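Local coordinates for protein 4-oxalocrotonate tautomerase family enzyme (Burkholderia sp. RPE67, PDB 6VVM) that belongs to the 4-oxalocrotonate tautomerase family, joining two tautomerase-type sequence units in one chain, three of which form the assembly, at residues A[5-10]-A[17-22]; A[31-36]-A[70-75]; A[48-53]-A[58-63]; A[64-69]-A[78-83]; A[87-92]-A[97-102]. All coordinates share one frame; numbering follows the deposited sequence.

Contact 1 of 5, residues A[5-10]-A[17-22]; sequences VYLPQG and ASLIDG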
# COMPACT_ATOMS: atom_id res chain seq x y z
N VAL A 5 1.34 -1.34 -9.09
CA VAL A 5 2.60 -1.86 -9.61
C VAL A 5 3.73 -0.93 -9.19
O VAL A 5 3.75 0.25 -9.55
CB VAL A 5 2.56 -2.03 -11.13
CG1 VAL A 5 3.83 -2.73 -11.59
CG2 VAL A 5 1.33 -2.82 -11.53
N TYR A 6 4.68 -1.47 -8.45
CA TYR A 6 5.95 -0.81 -8.18
C TYR A 6 6.91 -1.11 -9.33
O TYR A 6 7.23 -2.27 -9.61
CB TYR A 6 6.53 -1.28 -6.86
CG TYR A 6 5.82 -0.68 -5.67
CD1 TYR A 6 4.67 -1.26 -5.15
CD2 TYR A 6 6.31 0.47 -5.07
CE1 TYR A 6 4.03 -0.71 -4.07
CE2 TYR A 6 5.69 1.03 -3.98
CZ TYR A 6 4.55 0.44 -3.48
OH TYR A 6 3.94 1.01 -2.39
N LEU A 7 7.34 -0.06 -10.02
CA LEU A 7 8.22 -0.19 -11.17
C LEU A 7 9.25 0.93 -11.16
O LEU A 7 9.06 1.94 -10.48
CB LEU A 7 7.42 -0.20 -12.49
CG LEU A 7 6.79 1.07 -13.07
CD1 LEU A 7 6.09 0.73 -14.40
CD2 LEU A 7 5.79 1.71 -12.10
N PRO A 8 10.37 0.76 -11.85
CA PRO A 8 11.37 1.81 -11.89
C PRO A 8 10.98 2.91 -12.87
O PRO A 8 10.11 2.74 -13.72
CB PRO A 8 12.64 1.09 -12.38
CG PRO A 8 12.29 -0.37 -12.44
CD PRO A 8 10.80 -0.45 -12.58
N GLN A 9 11.64 4.06 -12.72
CA GLN A 9 11.51 5.16 -13.66
C GLN A 9 12.08 4.77 -15.02
O GLN A 9 12.82 3.79 -15.16
CB GLN A 9 12.26 6.40 -13.16
CG GLN A 9 11.66 7.08 -11.95
CD GLN A 9 12.56 8.17 -11.38
OE1 GLN A 9 13.79 8.14 -11.52
NE2 GLN A 9 11.95 9.15 -10.73
N GLY A 10 11.73 5.55 -16.04
CA GLY A 10 12.30 5.40 -17.36
C GLY A 10 11.40 4.76 -18.40
O GLY A 10 11.74 4.81 -19.59
N ALA A 17 0.92 2.73 -20.66
CA ALA A 17 -0.42 2.47 -21.19
C ALA A 17 -0.58 1.02 -21.63
O ALA A 17 -1.64 0.41 -21.42
CB ALA A 17 -0.72 3.43 -22.35
N SER A 18 0.46 0.43 -22.23
CA SER A 18 0.36 -0.98 -22.63
C SER A 18 0.39 -1.90 -21.41
O SER A 18 -0.22 -2.97 -21.41
CB SER A 18 1.47 -1.33 -23.62
OG SER A 18 1.55 -2.73 -23.81
N LEU A 19 1.05 -1.47 -20.34
CA LEU A 19 1.02 -2.26 -19.11
C LEU A 19 -0.36 -2.22 -18.47
O LEU A 19 -0.85 -3.24 -17.98
CB LEU A 19 2.07 -1.75 -18.14
CG LEU A 19 2.09 -2.47 -16.79
CD1 LEU A 19 2.56 -3.90 -16.96
CD2 LEU A 19 2.99 -1.73 -15.77
N ILE A 20 -0.99 -1.03 -18.42
CA ILE A 20 -2.33 -0.91 -17.86
C ILE A 20 -3.30 -1.76 -18.67
O ILE A 20 -4.16 -2.45 -18.13
CB ILE A 20 -2.77 0.57 -17.80
CG1 ILE A 20 -2.15 1.27 -16.57
CG2 ILE A 20 -4.30 0.67 -17.79
CD1 ILE A 20 -1.95 2.77 -16.74
N ASP A 21 -3.13 -1.74 -19.99
CA ASP A 21 -3.97 -2.55 -20.88
C ASP A 21 -3.80 -4.04 -20.59
O ASP A 21 -4.78 -4.77 -20.41
CB ASP A 21 -3.64 -2.22 -22.33
CG ASP A 21 -4.31 -3.17 -23.33
OD1 ASP A 21 -5.52 -3.43 -23.20
OD2 ASP A 21 -3.61 -3.63 -24.27
N GLY A 22 -2.56 -4.50 -20.52
CA GLY A 22 -2.33 -5.93 -20.37
C GLY A 22 -2.73 -6.45 -19.01
O GLY A 22 -3.29 -7.54 -18.90
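Val5 and Leu19 mark the closest backbone approach, with Val5 CA 9.6 Å from Leu19 CA, a spacing that leaves the interval between the strand part of 5-10 and the helix 17-22 to be filled by side chains. At Val5, Leu7 and Leu19 alike, the bond leaving the backbone points toward the other segment. Leu19 does the spanning from the helix: its CG lies anti to the backbone N (chi1 178°), which extends the chain so that a single methyl, CD2, meets both strand residues. Leu7 CD1 is 4.2 Å from Leu19 CD2, the two side chains reaching each other tip to tip. Val5 CG1 is a little farther off, 4.4 Å from the same CD2. Residues 5 and 7 point to the same side of the strand, so the methyl is approached from two successive inward positions. The two segments belong to a beta-alpha-beta unit made of strand 2-8, helix 13-31 and strand 39-45, and this is the packing of its first strand under its helix. Strand 39-45 joins in through Leu42, which touches Val5 and Leu19. Between the segments the evidence is for apolar packing alone: no hydrogen bond crosses, and the mutual burial is a modest 84 Å². The second helix flanks the same spot, with Val91 against Leu19 and Leu92 against Leu7, while Tyr6, carried on strand 2-8, packs on Lys104 of the second subunit and Ile65 of the third.

Contact 2 of 5, residues A[31-36]-A[70-75]; sequences IGAPAE and AGRTEA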
# COMPACT_ATOMS: atom_id res chain seq x y z
N ILE A 31 -9.64 -13.88 -13.02
CA ILE A 31 -10.64 -13.92 -11.97
C ILE A 31 -12.02 -13.48 -12.45
O ILE A 31 -12.98 -13.57 -11.67
CB ILE A 31 -10.21 -13.08 -10.74
CG1 ILE A 31 -10.39 -11.59 -11.02
CG2 ILE A 31 -8.73 -13.36 -10.39
CD1 ILE A 31 -10.08 -10.70 -9.81
N GLY A 32 -12.15 -13.02 -13.68
CA GLY A 32 -13.45 -12.73 -14.24
C GLY A 32 -14.07 -11.42 -13.81
O GLY A 32 -15.28 -11.24 -13.96
N ALA A 33 -13.29 -10.51 -13.25
CA ALA A 33 -13.83 -9.20 -12.94
C ALA A 33 -14.10 -8.45 -14.24
O ALA A 33 -13.32 -8.56 -15.20
CB ALA A 33 -12.85 -8.40 -12.07
N PRO A 34 -15.19 -7.69 -14.32
CA PRO A 34 -15.41 -6.85 -15.51
C PRO A 34 -14.26 -5.87 -15.69
O PRO A 34 -13.80 -5.26 -14.72
CB PRO A 34 -16.72 -6.12 -15.20
CG PRO A 34 -17.34 -6.88 -14.08
CD PRO A 34 -16.25 -7.53 -13.32
N ALA A 35 -13.80 -5.72 -16.93
CA ALA A 35 -12.70 -4.81 -17.23
C ALA A 35 -12.84 -3.47 -16.53
O ALA A 35 -11.87 -2.95 -15.97
CB ALA A 35 -12.58 -4.58 -18.74
N GLU A 36 -14.06 -2.93 -16.52
CA GLU A 36 -14.29 -1.61 -15.97
C GLU A 36 -14.08 -1.53 -14.46
O GLU A 36 -13.94 -0.43 -13.92
CB GLU A 36 -15.72 -1.17 -16.33
CG GLU A 36 -16.76 -2.22 -15.95
CD GLU A 36 -17.16 -3.13 -17.11
OE1 GLU A 36 -18.37 -3.45 -17.21
OE2 GLU A 36 -16.29 -3.52 -17.92
N ALA A 70 -12.83 -10.40 -0.78
CA ALA A 70 -12.66 -11.81 -0.42
C ALA A 70 -13.65 -12.70 -1.17
O ALA A 70 -14.73 -12.26 -1.59
CB ALA A 70 -12.81 -12.00 1.09
N GLY A 71 -13.27 -13.95 -1.36
CA GLY A 71 -14.14 -14.91 -2.02
C GLY A 71 -13.52 -15.68 -3.16
O GLY A 71 -14.04 -16.73 -3.57
N ARG A 72 -12.42 -15.19 -3.71
CA ARG A 72 -11.82 -15.88 -4.84
C ARG A 72 -11.21 -17.20 -4.37
O ARG A 72 -10.72 -17.31 -3.24
CB ARG A 72 -10.77 -15.00 -5.51
CG ARG A 72 -11.35 -14.06 -6.56
CD ARG A 72 -12.34 -13.03 -5.99
NE ARG A 72 -12.86 -12.22 -7.09
CZ ARG A 72 -12.93 -10.90 -7.11
NH1 ARG A 72 -13.38 -10.30 -8.20
NH2 ARG A 72 -12.55 -10.17 -6.06
N THR A 73 -11.28 -18.22 -5.23
CA THR A 73 -10.68 -19.51 -4.90
C THR A 73 -9.16 -19.44 -5.03
O THR A 73 -8.60 -18.54 -5.66
CB THR A 73 -11.20 -20.61 -5.83
OG1 THR A 73 -10.76 -20.35 -7.17
CG2 THR A 73 -12.72 -20.65 -5.80
N GLU A 74 -8.48 -20.43 -4.43
CA GLU A 74 -7.04 -20.55 -4.61
C GLU A 74 -6.67 -20.67 -6.09
O GLU A 74 -5.66 -20.13 -6.53
CB GLU A 74 -6.49 -21.74 -3.82
CG GLU A 74 -6.65 -21.59 -2.31
CD GLU A 74 -5.82 -22.59 -1.52
OE1 GLU A 74 -4.79 -23.06 -2.05
OE2 GLU A 74 -6.19 -22.90 -0.37
N ALA A 75 -7.50 -21.39 -6.85
CA ALA A 75 -7.26 -21.55 -8.29
C ALA A 75 -7.30 -20.22 -9.02
O ALA A 75 -6.45 -19.93 -9.87
CB ALA A 75 -8.30 -22.51 -8.87
O HOH W 1 -14.53 -11.59 -10.29
O HOH W 2 -14.42 -14.00 -8.73
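Ile31 and Arg72 form the close part of this contact, a methyl set over a flat cation. Ile31 CD1 stands 3.6 Å above the plane of the Arg72 guanidinium, displaced toward its rim, and its nearest atom there is Arg72 NH1, 3.7 Å away. The bend of the arginine chain at chi2 (63°) turns the guanidinium so that one face meets Ile31 CD1. Ala33 CB adds a looser touch, 4.3 Å from Arg72 NH1.

The polar side of the contact is filled differently, by two waters rather than by direct bonds. One lies in the guanidinium plane, at its edge, accepting from Arg72 NH1 at 2.7 Å and donating to Ile31 O at 2.9 Å. The other accepts from Arg72 NE at 2.9 Å, but its donation to Ile31 O is weak. Arg72 NH2 is hydrogen-bonded to Ile69 O, at the end of strand 63-69, and Pro1 packs against both Ile31 and Ala33.

Ile31 closes helix 13-31, and Gly32 leaves it with positive phi. The guanidinium is thus linked through water to a carbonyl at a helix C-terminus, an arrangement that probably favours the cation electrostatically without a direct bond between them.

Contact 3 of 5, residues A[48-53]-A[58-63]; sequences SNIGLG and PAALPV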
# COMPACT_ATOMS: atom_id res chain seq x y z
N SER A 48 17.33 5.03 -6.14
CA SER A 48 17.69 5.31 -4.75
C SER A 48 16.68 4.76 -3.75
O SER A 48 17.04 4.50 -2.60
CB SER A 48 17.82 6.82 -4.56
OG SER A 48 16.58 7.48 -4.75
N ASN A 49 15.43 4.55 -4.18
CA ASN A 49 14.34 4.13 -3.32
C ASN A 49 14.05 2.63 -3.40
O ASN A 49 13.11 2.17 -2.75
CB ASN A 49 13.07 4.91 -3.66
CG ASN A 49 13.15 6.39 -3.27
OD1 ASN A 49 14.21 7.00 -3.32
ND2 ASN A 49 12.00 6.97 -2.89
N ILE A 50 14.83 1.86 -4.16
CA ILE A 50 14.52 0.47 -4.46
C ILE A 50 15.63 -0.42 -3.94
O ILE A 50 16.78 -0.31 -4.40
CB ILE A 50 14.35 0.24 -5.98
CG1 ILE A 50 13.55 1.36 -6.63
CG2 ILE A 50 13.71 -1.10 -6.22
CD1 ILE A 50 13.64 1.33 -8.16
N GLY A 51 15.28 -1.37 -3.07
CA GLY A 51 16.29 -2.26 -2.51
C GLY A 51 16.10 -3.74 -2.82
O GLY A 51 15.00 -4.28 -2.70
N LEU A 52 17.19 -4.40 -3.23
CA LEU A 52 17.22 -5.83 -3.48
C LEU A 52 18.45 -6.40 -2.79
O LEU A 52 19.58 -5.97 -3.06
CB LEU A 52 17.25 -6.15 -4.97
CG LEU A 52 17.55 -7.60 -5.37
CD1 LEU A 52 16.68 -8.57 -4.61
CD2 LEU A 52 17.40 -7.81 -6.89
N GLY A 53 18.24 -7.36 -1.89
CA GLY A 53 19.37 -7.89 -1.15
C GLY A 53 20.13 -6.85 -0.36
O GLY A 53 21.31 -7.04 -0.05
N PRO A 58 17.16 -1.25 -9.56
CA PRO A 58 15.83 -1.46 -10.14
C PRO A 58 15.46 -2.92 -10.31
O PRO A 58 14.29 -3.22 -10.55
CB PRO A 58 15.93 -0.76 -11.50
CG PRO A 58 17.37 -0.86 -11.85
CD PRO A 58 18.11 -0.68 -10.54
N ALA A 59 16.43 -3.83 -10.20
CA ALA A 59 16.18 -5.27 -10.32
C ALA A 59 15.24 -5.81 -9.25
O ALA A 59 14.82 -6.97 -9.36
CB ALA A 59 17.51 -6.02 -10.25
N ALA A 60 14.92 -5.04 -8.22
CA ALA A 60 13.99 -5.51 -7.19
C ALA A 60 12.56 -5.58 -7.70
O ALA A 60 11.75 -6.31 -7.13
CB ALA A 60 14.03 -4.59 -5.97
N LEU A 61 12.25 -4.83 -8.75
CA LEU A 61 10.93 -4.66 -9.31
C LEU A 61 10.78 -5.53 -10.55
O LEU A 61 11.78 -5.94 -11.14
CB LEU A 61 10.70 -3.18 -9.64
CG LEU A 61 10.94 -2.30 -8.38
CD1 LEU A 61 10.53 -0.86 -8.60
CD2 LEU A 61 10.23 -2.87 -7.17
N PRO A 62 9.54 -5.83 -10.97
CA PRO A 62 8.28 -5.28 -10.44
C PRO A 62 7.61 -6.06 -9.30
O PRO A 62 7.68 -7.28 -9.24
CB PRO A 62 7.37 -5.27 -11.66
CG PRO A 62 7.83 -6.45 -12.48
CD PRO A 62 9.31 -6.71 -12.14
N VAL A 63 6.95 -5.32 -8.41
CA VAL A 63 6.12 -5.88 -7.35
C VAL A 63 4.69 -5.43 -7.61
O VAL A 63 4.43 -4.23 -7.75
CB VAL A 63 6.60 -5.44 -5.96
CG1 VAL A 63 5.60 -5.89 -4.89
CG2 VAL A 63 8.01 -5.99 -5.69
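Ala60 CB lies over one face of the Gly51 peptide group, 3.4 Å from Gly51 O, and Leu52 CD2 likewise sits over a face of the Ala59 carbonyl, 3.7 Å from Ala59 O and 3.8 Å from Ala59 C. These contacts belong to a short beta hairpin, strands 50-52 and 55-56, whose chain folds back through a 3-10 turn at 58-60 to lie beneath its first strand.

Ile50 and Leu52 both direct their first bond toward this turn, while Gly51 between them has only backbone to offer. Ala60 CB sits near all three, 3.5 Å from Ile50 CG2 and 3.7 Å from Leu52 CB. Ile50 and Leu61 cross at about a right angle; with Leu61 CG beside its own backbone N (chi1 -56°), the branch point comes within 3.7 Å of Ile50 CG2. No hydrogen bond joins the segments.

Gly51 and Leu52 pair antiparallel with a strand of the third subunit, so the sheet continues across the interface. Asn49 ND2 also bonds to Ile103 O and Asp105 OD2 of that subunit, while Asn49 OD1 accepts from Ser48 OG at 2.8 Å, the donor tilted 21° from the carbonyl plane.

Contact 4 of 5, residues A[64-69]-A[78-83]; sequences IIAILI and EALIAH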
# COMPACT_ATOMS: atom_id res chain seq x y z
N ILE A 64 3.77 -6.38 -7.71
CA ILE A 64 2.37 -6.07 -7.97
C ILE A 64 1.57 -6.42 -6.73
O ILE A 64 1.60 -7.57 -6.26
CB ILE A 64 1.83 -6.83 -9.19
CG1 ILE A 64 2.70 -6.59 -10.44
CG2 ILE A 64 0.41 -6.39 -9.47
CD1 ILE A 64 3.76 -7.69 -10.71
N ILE A 65 0.85 -5.44 -6.20
CA ILE A 65 -0.12 -5.68 -5.14
C ILE A 65 -1.51 -5.65 -5.75
O ILE A 65 -1.86 -4.69 -6.45
CB ILE A 65 0.01 -4.63 -4.02
CG1 ILE A 65 1.42 -4.67 -3.42
CG2 ILE A 65 -1.06 -4.84 -2.95
CD1 ILE A 65 1.76 -3.47 -2.56
N ALA A 66 -2.27 -6.71 -5.53
CA ALA A 66 -3.62 -6.85 -6.06
C ALA A 66 -4.59 -6.97 -4.90
O ALA A 66 -4.49 -7.90 -4.10
CB ALA A 66 -3.73 -8.08 -6.97
N ILE A 67 -5.52 -6.03 -4.82
CA ILE A 67 -6.50 -5.97 -3.75
C ILE A 67 -7.85 -6.41 -4.29
O ILE A 67 -8.41 -5.78 -5.20
CB ILE A 67 -6.59 -4.56 -3.15
CG1 ILE A 67 -5.19 -4.16 -2.66
CG2 ILE A 67 -7.63 -4.53 -2.04
CD1 ILE A 67 -5.14 -2.83 -1.93
N LEU A 68 -8.39 -7.49 -3.71
CA LEU A 68 -9.62 -8.14 -4.16
C LEU A 68 -10.62 -8.22 -3.01
O LEU A 68 -10.22 -8.38 -1.86
CB LEU A 68 -9.35 -9.56 -4.65
CG LEU A 68 -8.21 -9.79 -5.63
CD1 LEU A 68 -8.01 -11.29 -5.84
CD2 LEU A 68 -8.53 -9.11 -6.94
N ILE A 69 -11.92 -8.17 -3.33
CA ILE A 69 -12.89 -8.52 -2.31
C ILE A 69 -12.78 -10.01 -2.05
O ILE A 69 -12.61 -10.81 -2.98
CB ILE A 69 -14.32 -8.11 -2.71
CG1 ILE A 69 -14.42 -6.59 -2.82
CG2 ILE A 69 -15.31 -8.57 -1.64
CD1 ILE A 69 -15.82 -6.06 -3.16
N GLU A 78 -4.14 -18.28 -8.04
CA GLU A 78 -2.99 -18.82 -8.76
C GLU A 78 -2.95 -18.32 -10.20
O GLU A 78 -1.88 -17.97 -10.72
CB GLU A 78 -3.05 -20.35 -8.74
CG GLU A 78 -1.84 -21.06 -9.30
CD GLU A 78 -1.88 -22.55 -9.02
OE1 GLU A 78 -1.83 -23.34 -9.98
OE2 GLU A 78 -1.98 -22.92 -7.83
N ALA A 79 -4.10 -18.31 -10.87
CA ALA A 79 -4.16 -17.81 -12.24
C ALA A 79 -3.87 -16.32 -12.28
O ALA A 79 -3.14 -15.84 -13.16
CB ALA A 79 -5.52 -18.11 -12.86
N LEU A 80 -4.41 -15.56 -11.33
CA LEU A 80 -4.10 -14.14 -11.22
C LEU A 80 -2.60 -13.92 -11.09
O LEU A 80 -2.02 -13.10 -11.81
CB LEU A 80 -4.87 -13.52 -10.06
CG LEU A 80 -4.76 -11.99 -9.97
CD1 LEU A 80 -5.25 -11.29 -11.24
CD2 LEU A 80 -5.50 -11.48 -8.75
N ILE A 81 -1.94 -14.66 -10.18
CA ILE A 81 -0.49 -14.55 -10.02
C ILE A 81 0.22 -14.84 -11.34
O ILE A 81 1.13 -14.11 -11.75
CB ILE A 81 0.01 -15.50 -8.91
CG1 ILE A 81 -0.33 -14.93 -7.53
CG2 ILE A 81 1.51 -15.76 -9.04
CD1 ILE A 81 -0.16 -15.95 -6.40
N ALA A 82 -0.20 -15.90 -12.04
CA ALA A 82 0.49 -16.28 -13.27
C ALA A 82 0.31 -15.22 -14.35
O ALA A 82 1.27 -14.84 -15.03
CB ALA A 82 -0.02 -17.64 -13.75
N HIS A 83 -0.91 -14.70 -14.50
CA HIS A 83 -1.21 -13.75 -15.57
C HIS A 83 -0.60 -12.38 -15.29
O HIS A 83 -0.07 -11.75 -16.21
CB HIS A 83 -2.72 -13.62 -15.75
CG HIS A 83 -3.34 -14.69 -16.59
ND1 HIS A 83 -3.67 -14.50 -17.91
CD2 HIS A 83 -3.72 -15.96 -16.28
CE1 HIS A 83 -4.22 -15.61 -18.39
NE2 HIS A 83 -4.27 -16.50 -17.42
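Leu80 meets Ala66 and Leu68 at the centre of this strand-helix contact, and the course of 78-83 shows how the helix brings it there. Glu78, at the start, is on the outer side, where it packs on Pro56 of the third subunit; its carbonyl belongs to the helical pattern, accepting from Ala82 N. Ala79 O in turn accepts from His83 N at 2.8 Å, confirming regular helix across the segment.

Leu80 follows and carries the whole contact with 64-69. A chi1 of -172° swings its CG beside the carbonyl carbon, which carries CD2 out to the strand. Leu80 CD2 reaches Leu68 CD1 at 3.8 Å, the two leucines meeting tip to tip. The same methyl lies 4.2 Å from Ala66 CB. The corresponding backbone separation, Ala66 CA to Leu80 CA, is 8.9 Å.

Ile81 comes next and faces strand 100-106, packing on Val101 and Ile103. His83 then looks toward the other long helix, touching Ala26, as Leu80 does at Ala30 and Ile31. Helix 74-92 thus packs on the sheet with apolar residues and on helix 13-31 along its flank. This is the strand-to-helix half of a beta-alpha-beta crossover, strand 63-69, helix 74-92 and strand 100-106, with its two strands parallel and adjacent.

Contact 5 of 5, residues A[87-92]-A[97-102]; sequences TSASVL and QSTRVM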
# COMPACT_ATOMS: atom_id res chain seq x y z
N THR A 87 2.36 -10.97 -17.73
CA THR A 87 2.07 -9.68 -18.37
C THR A 87 3.11 -8.64 -17.99
O THR A 87 3.65 -7.92 -18.84
CB THR A 87 0.68 -9.18 -17.97
OG1 THR A 87 -0.34 -10.02 -18.54
CG2 THR A 87 0.48 -7.75 -18.48
N SER A 88 3.38 -8.51 -16.69
CA SER A 88 4.35 -7.52 -16.24
C SER A 88 5.72 -7.79 -16.84
O SER A 88 6.38 -6.87 -17.35
CB SER A 88 4.42 -7.53 -14.71
OG SER A 88 3.18 -7.11 -14.17
N ALA A 89 6.15 -9.05 -16.84
CA ALA A 89 7.49 -9.37 -17.35
C ALA A 89 7.58 -9.12 -18.84
O ALA A 89 8.60 -8.63 -19.33
CB ALA A 89 7.85 -10.81 -17.02
N SER A 90 6.52 -9.44 -19.59
CA SER A 90 6.59 -9.28 -21.04
C SER A 90 6.52 -7.80 -21.43
O SER A 90 7.29 -7.35 -22.28
CB SER A 90 5.50 -10.10 -21.72
OG SER A 90 4.33 -9.33 -21.93
N VAL A 91 5.65 -7.02 -20.78
CA VAL A 91 5.50 -5.62 -21.15
C VAL A 91 6.72 -4.82 -20.70
O VAL A 91 7.27 -4.01 -21.46
CB VAL A 91 4.20 -5.03 -20.56
CG1 VAL A 91 4.11 -3.54 -20.86
CG2 VAL A 91 2.97 -5.76 -21.12
N LEU A 92 7.15 -5.02 -19.46
CA LEU A 92 8.32 -4.30 -18.97
C LEU A 92 9.63 -4.89 -19.49
O LEU A 92 10.69 -4.31 -19.24
CB LEU A 92 8.34 -4.29 -17.44
CG LEU A 92 7.18 -3.58 -16.74
CD1 LEU A 92 7.38 -3.67 -15.23
CD2 LEU A 92 7.10 -2.14 -17.20
N GLN A 97 11.19 -14.36 -13.59
CA GLN A 97 11.72 -14.71 -12.28
C GLN A 97 11.81 -13.51 -11.34
O GLN A 97 11.76 -13.68 -10.12
CB GLN A 97 13.11 -15.36 -12.47
CG GLN A 97 13.07 -16.80 -13.00
CD GLN A 97 12.99 -16.90 -14.53
OE1 GLN A 97 12.71 -15.92 -15.23
NE2 GLN A 97 13.24 -18.11 -15.06
N SER A 98 11.89 -12.29 -11.88
CA SER A 98 12.01 -11.08 -11.08
C SER A 98 10.67 -10.56 -10.57
O SER A 98 10.68 -9.64 -9.74
CB SER A 98 12.69 -9.99 -11.90
OG SER A 98 11.84 -9.54 -12.95
N THR A 99 9.53 -11.10 -11.01
CA THR A 99 8.23 -10.53 -10.65
C THR A 99 7.73 -11.08 -9.32
O THR A 99 7.91 -12.27 -9.00
CB THR A 99 7.19 -10.79 -11.74
OG1 THR A 99 6.99 -12.20 -11.88
CG2 THR A 99 7.63 -10.21 -13.10
N ARG A 100 7.08 -10.21 -8.55
CA ARG A 100 6.46 -10.54 -7.27
C ARG A 100 5.00 -10.11 -7.31
O ARG A 100 4.69 -9.02 -7.79
CB ARG A 100 7.15 -9.81 -6.10
CG ARG A 100 8.60 -10.15 -5.88
CD ARG A 100 8.75 -11.62 -5.62
NE ARG A 100 9.97 -11.96 -4.88
CZ ARG A 100 11.21 -11.85 -5.38
NH1 ARG A 100 12.25 -12.23 -4.65
NH2 ARG A 100 11.40 -11.37 -6.59
N VAL A 101 4.11 -10.95 -6.78
CA VAL A 101 2.70 -10.62 -6.66
C VAL A 101 2.25 -10.85 -5.22
O VAL A 101 2.56 -11.90 -4.63
CB VAL A 101 1.81 -11.44 -7.62
CG1 VAL A 101 0.32 -11.12 -7.37
CG2 VAL A 101 2.20 -11.16 -9.07
N MET A 102 1.50 -9.90 -4.67
CA MET A 102 0.93 -10.05 -3.34
C MET A 102 -0.55 -9.69 -3.40
O MET A 102 -0.91 -8.60 -3.86
CB MET A 102 1.67 -9.16 -2.33
CG MET A 102 3.03 -9.70 -1.95
SD MET A 102 4.29 -8.42 -1.81
CE MET A 102 3.51 -7.13 -0.85
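Apolar packing between Ala89 and Thr99 makes up most of this small contact, which buries 80 Å² in all. Ala89 CB lies 4.0 Å from Thr99 CG2, and the methyl also comes within 4.2 Å of Ala89 N, so it rests against the helix backbone as well as against a side chain. Ser88 CB is the outer limit of the touch, 4.5 Å from Thr99 CG2. The backbones come near each other at the same place, Ala89 CA standing 6.8 Å from Thr99 CA, a distance consistent with the small residues on the helix side.

Polar groups work within each side of the contact instead of across it. Thr99 chi1 of 63° places OG1 between the backbone N and the carbonyl carbon and CG2 beside the N, which presents the methyl to the helix. Both hydroxyls are satisfied by nearby carbonyls in this buried setting, Thr99 OG1 bonding to Leu96 O in the preceding turn and Ser88 OG to Leu84 O one helical turn back. Backbone bonds hold the helix itself, with Val91 N 2.9 Å from Thr87 O and Leu92 N 2.9 Å from Ser88 O.

Intersubunit bonding comes from the strand that follows: Arg100 NE reaches Ala60 O of the third subunit, and Arg100 and Val101 pair antiparallel with a strand of that chain. Around the contact, Ser85 of helix 74-92 and Pro62 of the loop before strand 63-69 touch Thr99, Ser88 rests on Leu23 of helix 13-31, and strand 100-106 lies parallel beside strand 63-69.

Contacts 1 and 4 occupy matching places in the two beta-alpha-beta units: in each, one leucine methyl of the helix touches two residues of its first strand; both are fully buried, contact 4 nearer the chain's centre. Contact 5 is the return half of the second unit, also buried but built on small residues, and contacts 4 and 5 share helix 74-92 and neighbouring strands. Contacts 2 and 3 lie on opposite sides of the chain's centre, their centres about 28 Å apart; contact 2 alone relies on a charged group and bridging water. Contact 3 buries more area than the others but is partly exposed within the trimer, and adjoins contacts 1 and 5 through backbone bonds at Val63 and Pro62.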